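Local coordinates for major capsid protein P2 (Pseudoalteromonas phage pm2, PDB 2VVF) that forms the protein shell of the virion as the homotrimeric, double jelly-roll major capsid protein, at residues V13-S18 with E122-P127; S37-S42 with P127-I132; S42-V47 with F118-A123. One frame throughout, in Å; residues are numbered along the deposited sequence.

Contact 1. Residues V13-S18 with E122-P127; sequences VAAGNS and EAAAGP
Pro127 sets its ring against the peptide before Ala15, where two surface loops meet at one end of the N-terminal jelly roll: the loop between strands 3-6 and 18-23 and the connection from strand 114-120 to strand 128-136. Both residues direct CB at the opposing segment. The proline ring arrives with its CG foremost and meets the peptide link between Ala14 and Ala15 rather than a side chain: CG of Pro127 is 3.4 Å from N of Ala15 and 3.6 Å from C of Ala14. The methyl of Ala15 reaches into the bend of 122-127, where its CB lies 3.5 Å from O of Glu122 and 3.8 Å from CB of Ala124. Two carbonyl oxygens, those of Glu122 and Ala124, thus border this methyl, with the methyl of Ala124 lying beside it.

Val13 touches the proline nearer its backbone: CG1 of Val13, anti to the backbone N (chi1 173°), lies 3.6 Å from O of Pro127 and 3.8 Å from its CB. The ring is therefore touched through CB by the valine and through CG by the peptide. Both Val13 and Pro127 also rest on Ile120 of strand 114-120, which ties the pair to the neighbouring sheet.

Residues Ala14 to Asn17 form a type II beta turn, closed by Asn17 N donating to Ala14 O at 3.0 Å. Gly16 occupies its third position with positive phi (79°), and the glycine backbone passes close to the start of the other loop: N of Gly16 lies 3.7 Å from CA of Glu122.

Contact 2. Residues S37-S42 with P127-I132; sequences SGVTPS and PKLSAI
The carbonyl oxygen of Ser37 takes two approaches from the opposite segment: N of Lys128 donates to it at 2.8 Å, a bond bent to 126° at the hydrogen and therefore weak, and CA of Pro127 offers a C-H contact to Ser37 O at 3.4 Å. The return bond, from Ser37 N to Lys128 O, is also weak, at 3.1 Å. Together the two backbone bonds make Ser37 and Lys128 an antiparallel hydrogen-bonded pair, both side chains on one face of the sheet. There OG of Ser37, standing between its backbone N and carbonyl carbon (chi1 86°), lies 3.3 Å from CB of Lys128, and the extended lysine chain still passes the hydroxyl at CD, 3.8 Å from OG, before its end leads away.

This pair marks the end of the pairing between strands 28-37 and 128-136 in one of the two sheets of the N-terminal jelly roll, where the first strand gives way to the loop leading to strand 44-51. Gly38, with positive phi (77°), turns the chain there, and N of Gly126 probably donates to O of Gly38.

Beyond the turn the side chain of Val39 comes back toward the second segment. CB of Val39 lies 4.3 Å from CB of Pro127, and its CG1 is 4.4 Å from CD2 of Leu129. Leu129 also packs on Phe118 and Ile120 of the facing sheet.

Contact 3. Residues S42-V47 with F118-A123; sequences SQIKNV and FDIDEA
Asp119 and Asn46 both set CG anti to their own carbonyl carbon (chi1 -50° and -47°), and their ends meet across neighbouring antiparallel strands of the four-stranded sheet of the N-terminal jelly roll. ND2 of Asn46 donates to OD2 of Asp119 at 2.8 Å, almost straight, using the anti lone pair of the carboxylate; the other oxygen, OD1, is held by Ser18 OG. Amide and carboxylate planes are steeply inclined, 73° apart.

Lys45 and Asp119 form a hydrogen-bonded backbone pair, and Asp121 N extends the pairing by donating to Gln43 O at 2.8 Å. CG of Gln43 lies 3.6 Å from CB of Asp121, while its OE1 is bonded to Thr40 N. The Lys45 chain bends at chi3, which places CE, and NZ of Lys45 forms a weak salt bridge with OD1 of Asp121 at 3.5 Å. Ile44 and Ile120 share the other face, on the buried side; Phe118 lies beside Ile44, its CD2 3.7 Å from CG2 of Ile44, and also packs on Cys19 and Ile21 of strand 18-23.

Past the strand, Asp121 forms an Asx turn: its OD2 accepts from Ala123 N at 2.9 Å, the donor standing above the carboxylate plane.

In the fold
The three contacts lie side by side at one end of the N-terminal jelly roll, on the same side of the chain's centre, and their second segments all fall on one run, 118-132. Contacts 1 and 2 are at the surface, whereas contact 3 is partly buried and covers the largest area. Contact 1 joins two loops by apolar and backbone packing alone; contact 2 has a single strand pair with weak bonds; contact 3 combines regular strand pairing with charged and amide groups on one face and apolar ones on the other. A probable hydrogen bond from Ile120 N to Asn17 O connects contacts 1 and 3, and Val39 packing on Ile44 connects contacts 2 and 3.

Contact 1. Residues V13-S18 with E122-P127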
# COMPACT_ATOMS: atom_id res chain seq x y z
N VAL A 13 36.60 -2.23 -14.19
CA VAL A 13 35.47 -3.11 -14.46
C VAL A 13 35.76 -3.95 -15.70
O VAL A 13 35.63 -3.47 -16.83
CB VAL A 13 34.15 -2.32 -14.60
CG1 VAL A 13 33.03 -3.24 -15.05
CG2 VAL A 13 33.80 -1.64 -13.29
N ALA A 14 36.17 -5.19 -15.49
CA ALA A 14 36.47 -6.10 -16.59
C ALA A 14 36.22 -7.54 -16.18
O ALA A 14 36.19 -7.87 -15.00
CB ALA A 14 37.92 -5.91 -17.03
N ALA A 15 36.05 -8.41 -17.18
CA ALA A 15 35.81 -9.82 -16.93
C ALA A 15 36.94 -10.47 -16.13
O ALA A 15 38.12 -10.27 -16.44
CB ALA A 15 35.59 -10.56 -18.24
N GLY A 16 36.58 -11.24 -15.11
CA GLY A 16 37.56 -11.93 -14.28
C GLY A 16 38.20 -11.01 -13.24
O GLY A 16 39.07 -11.43 -12.48
N ASN A 17 37.75 -9.76 -13.21
CA ASN A 17 38.30 -8.78 -12.28
C ASN A 17 37.56 -8.77 -10.95
O ASN A 17 36.39 -9.15 -10.87
CB ASN A 17 38.26 -7.38 -12.89
CG ASN A 17 39.58 -6.98 -13.52
OD1 ASN A 17 40.43 -7.83 -13.80
ND2 ASN A 17 39.76 -5.69 -13.75
N SER A 18 38.24 -8.30 -9.91
CA SER A 18 37.64 -8.18 -8.58
C SER A 18 37.49 -6.69 -8.30
O SER A 18 38.46 -5.99 -8.02
CB SER A 18 38.55 -8.82 -7.52
OG SER A 18 38.17 -10.16 -7.28
N GLU A 122 34.64 -14.51 -15.46
CA GLU A 122 35.53 -14.47 -16.61
C GLU A 122 34.77 -14.50 -17.93
O GLU A 122 35.25 -13.99 -18.95
CB GLU A 122 36.50 -15.65 -16.56
CG GLU A 122 37.90 -15.33 -17.03
CD GLU A 122 38.84 -16.52 -16.92
OE1 GLU A 122 38.94 -17.09 -15.81
OE2 GLU A 122 39.46 -16.88 -17.94
N ALA A 123 33.58 -15.11 -17.92
CA ALA A 123 32.76 -15.22 -19.11
C ALA A 123 32.01 -13.94 -19.47
O ALA A 123 31.38 -13.85 -20.52
CB ALA A 123 31.78 -16.38 -18.97
N ALA A 124 32.09 -12.94 -18.59
CA ALA A 124 31.41 -11.67 -18.82
C ALA A 124 31.73 -11.10 -20.20
O ALA A 124 32.89 -10.88 -20.54
CB ALA A 124 31.78 -10.67 -17.73
N ALA A 125 30.68 -10.86 -20.98
CA ALA A 125 30.83 -10.33 -22.34
C ALA A 125 31.65 -9.04 -22.38
O ALA A 125 32.74 -9.01 -22.96
CB ALA A 125 29.46 -10.11 -22.97
N GLY A 126 31.12 -7.98 -21.79
CA GLY A 126 31.80 -6.69 -21.77
C GLY A 126 31.25 -5.86 -20.61
O GLY A 126 30.61 -4.83 -20.81
N PRO A 127 31.50 -6.34 -19.39
CA PRO A 127 31.01 -5.70 -18.17
C PRO A 127 31.09 -4.17 -18.14
O PRO A 127 32.12 -3.58 -18.47
CB PRO A 127 31.90 -6.30 -17.08
CG PRO A 127 33.13 -6.73 -17.79
CD PRO A 127 32.69 -7.17 -19.14

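Contact 2. Residues S37-S42 with P127-I132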
# COMPACT_ATOMS: atom_id res chain seq x y z
N SER A 37 25.57 -3.93 -17.43
CA SER A 37 25.41 -4.27 -18.83
C SER A 37 26.66 -5.01 -19.30
O SER A 37 27.75 -4.78 -18.78
CB SER A 37 25.16 -3.02 -19.68
OG SER A 37 26.38 -2.41 -20.07
N GLY A 38 26.50 -5.91 -20.27
CA GLY A 38 27.62 -6.69 -20.77
C GLY A 38 27.97 -7.79 -19.78
O GLY A 38 29.04 -8.40 -19.85
N VAL A 39 27.06 -8.03 -18.84
CA VAL A 39 27.25 -9.05 -17.82
C VAL A 39 25.91 -9.39 -17.18
O VAL A 39 25.04 -8.54 -17.06
CB VAL A 39 28.27 -8.60 -16.75
CG1 VAL A 39 27.73 -7.42 -15.95
CG2 VAL A 39 28.63 -9.76 -15.83
N THR A 40 25.75 -10.64 -16.76
CA THR A 40 24.52 -11.08 -16.11
C THR A 40 24.67 -10.97 -14.60
O THR A 40 25.78 -10.98 -14.06
CB THR A 40 24.13 -12.52 -16.53
OG1 THR A 40 24.88 -13.47 -15.76
CG2 THR A 40 24.41 -12.74 -18.01
N PRO A 41 23.54 -10.84 -13.90
CA PRO A 41 23.55 -10.73 -12.45
C PRO A 41 24.23 -11.94 -11.83
O PRO A 41 24.89 -11.84 -10.79
CB PRO A 41 22.07 -10.71 -12.09
CG PRO A 41 21.41 -10.13 -13.29
CD PRO A 41 22.19 -10.65 -14.46
N SER A 42 24.08 -13.09 -12.48
CA SER A 42 24.68 -14.33 -12.00
C SER A 42 26.19 -14.34 -12.26
O SER A 42 26.92 -15.15 -11.69
CB SER A 42 24.02 -15.54 -12.67
OG SER A 42 22.71 -15.23 -13.10
N PRO A 127 31.50 -6.34 -19.39
CA PRO A 127 31.01 -5.70 -18.17
C PRO A 127 31.09 -4.17 -18.14
O PRO A 127 32.12 -3.58 -18.47
CB PRO A 127 31.90 -6.30 -17.08
CG PRO A 127 33.13 -6.73 -17.79
CD PRO A 127 32.69 -7.17 -19.14
N LYS A 128 29.99 -3.56 -17.71
CA LYS A 128 29.89 -2.12 -17.57
C LYS A 128 29.02 -1.86 -16.34
O LYS A 128 27.85 -2.23 -16.32
CB LYS A 128 29.23 -1.49 -18.80
CG LYS A 128 30.21 -0.84 -19.77
CD LYS A 128 29.66 -0.84 -21.19
CE LYS A 128 30.79 -0.83 -22.21
NZ LYS A 128 30.32 -0.35 -23.54
N LEU A 129 29.60 -1.27 -15.31
CA LEU A 129 28.87 -1.03 -14.07
C LEU A 129 29.03 0.39 -13.53
O LEU A 129 30.14 0.92 -13.47
CB LEU A 129 29.26 -2.05 -13.00
CG LEU A 129 29.22 -3.52 -13.41
CD1 LEU A 129 30.42 -4.26 -12.85
CD2 LEU A 129 27.93 -4.17 -12.94
N SER A 130 27.91 0.97 -13.11
CA SER A 130 27.89 2.31 -12.53
C SER A 130 26.92 2.29 -11.36
O SER A 130 26.05 1.41 -11.29
CB SER A 130 27.46 3.34 -13.57
OG SER A 130 26.23 2.98 -14.17
N ALA A 131 27.06 3.24 -10.45
CA ALA A 131 26.19 3.28 -9.28
C ALA A 131 25.69 4.68 -8.94
O ALA A 131 26.39 5.67 -9.12
CB ALA A 131 26.88 2.65 -8.08
N ILE A 132 24.46 4.73 -8.43
CA ILE A 132 23.84 5.98 -8.01
C ILE A 132 23.42 5.81 -6.56
O ILE A 132 22.96 4.74 -6.16
CB ILE A 132 22.63 6.34 -8.90
CG1 ILE A 132 23.10 6.93 -10.23
CG2 ILE A 132 21.70 7.31 -8.18
CD1 ILE A 132 22.00 7.08 -11.26

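Contact 3. Residues S42-V47 with F118-A123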
# COMPACT_ATOMS: atom_id res chain seq x y z
N SER A 42 24.08 -13.09 -12.48
CA SER A 42 24.68 -14.33 -12.00
C SER A 42 26.19 -14.34 -12.26
O SER A 42 26.92 -15.15 -11.69
CB SER A 42 24.02 -15.54 -12.67
OG SER A 42 22.71 -15.23 -13.10
N GLN A 43 26.64 -13.43 -13.11
CA GLN A 43 28.06 -13.32 -13.44
C GLN A 43 28.78 -12.38 -12.47
O GLN A 43 30.00 -12.23 -12.53
CB GLN A 43 28.26 -12.88 -14.89
CG GLN A 43 28.51 -14.04 -15.85
CD GLN A 43 28.24 -13.68 -17.29
OE1 GLN A 43 27.91 -12.54 -17.61
NE2 GLN A 43 28.37 -14.66 -18.18
N ILE A 44 28.02 -11.76 -11.58
CA ILE A 44 28.58 -10.88 -10.56
C ILE A 44 28.56 -11.68 -9.26
O ILE A 44 27.56 -11.68 -8.53
CB ILE A 44 27.77 -9.57 -10.43
CG1 ILE A 44 27.78 -8.80 -11.75
CG2 ILE A 44 28.33 -8.72 -9.30
CD1 ILE A 44 29.10 -8.14 -12.06
N LYS A 45 29.64 -12.41 -9.01
CA LYS A 45 29.72 -13.30 -7.86
C LYS A 45 30.31 -12.71 -6.58
O LYS A 45 30.92 -11.65 -6.58
CB LYS A 45 30.47 -14.58 -8.24
CG LYS A 45 30.14 -15.10 -9.63
CD LYS A 45 31.21 -16.05 -10.13
CE LYS A 45 32.54 -15.33 -10.34
NZ LYS A 45 33.66 -16.28 -10.60
N ASN A 46 30.10 -13.45 -5.49
CA ASN A 46 30.61 -13.07 -4.18
C ASN A 46 30.43 -11.60 -3.83
O ASN A 46 31.41 -10.88 -3.61
CB ASN A 46 32.07 -13.50 -4.02
CG ASN A 46 32.31 -14.93 -4.47
OD1 ASN A 46 31.56 -15.84 -4.11
ND2 ASN A 46 33.33 -15.13 -5.30
N VAL A 47 29.18 -11.16 -3.76
CA VAL A 47 28.88 -9.79 -3.40
C VAL A 47 28.90 -9.65 -1.88
O VAL A 47 28.14 -10.30 -1.18
CB VAL A 47 27.52 -9.34 -3.99
CG1 VAL A 47 27.29 -7.86 -3.71
CG2 VAL A 47 27.47 -9.64 -5.48
N PHE A 118 32.83 -7.39 -4.95
CA PHE A 118 32.25 -8.43 -5.80
C PHE A 118 33.26 -8.84 -6.87
O PHE A 118 34.21 -8.11 -7.15
CB PHE A 118 30.96 -7.93 -6.46
CG PHE A 118 31.15 -6.72 -7.33
CD1 PHE A 118 31.04 -5.44 -6.79
CD2 PHE A 118 31.44 -6.85 -8.68
CE1 PHE A 118 31.22 -4.32 -7.58
CE2 PHE A 118 31.62 -5.73 -9.48
CZ PHE A 118 31.51 -4.47 -8.93
N ASP A 119 33.06 -10.02 -7.45
CA ASP A 119 33.94 -10.53 -8.48
C ASP A 119 33.20 -10.65 -9.81
O ASP A 119 32.07 -11.15 -9.86
CB ASP A 119 34.50 -11.90 -8.08
CG ASP A 119 35.09 -11.90 -6.68
OD1 ASP A 119 35.71 -10.89 -6.30
OD2 ASP A 119 34.92 -12.91 -5.97
N ILE A 120 33.83 -10.19 -10.89
CA ILE A 120 33.23 -10.28 -12.21
C ILE A 120 33.66 -11.58 -12.88
O ILE A 120 34.85 -11.85 -13.04
CB ILE A 120 33.57 -9.05 -13.08
CG1 ILE A 120 33.35 -7.76 -12.29
CG2 ILE A 120 32.74 -9.06 -14.36
CD1 ILE A 120 33.59 -6.50 -13.10
N ASP A 121 32.69 -12.40 -13.26
CA ASP A 121 32.98 -13.68 -13.90
C ASP A 121 33.84 -13.49 -15.15
O ASP A 121 33.79 -12.45 -15.81
CB ASP A 121 31.69 -14.42 -14.25
CG ASP A 121 31.95 -15.87 -14.65
OD1 ASP A 121 32.27 -16.68 -13.77
OD2 ASP A 121 31.83 -16.18 -15.86
N GLU A 122 34.64 -14.51 -15.46
CA GLU A 122 35.53 -14.47 -16.61
C GLU A 122 34.77 -14.50 -17.93
O GLU A 122 35.25 -13.99 -18.95
CB GLU A 122 36.50 -15.65 -16.56
CG GLU A 122 37.90 -15.33 -17.03
CD GLU A 122 38.84 -16.52 -16.92
OE1 GLU A 122 38.94 -17.09 -15.81
OE2 GLU A 122 39.46 -16.88 -17.94
N ALA A 123 33.58 -15.11 -17.92
CA ALA A 123 32.76 -15.22 -19.11
C ALA A 123 32.01 -13.94 -19.47
O ALA A 123 31.38 -13.85 -20.52
CB ALA A 123 31.78 -16.38 -18.97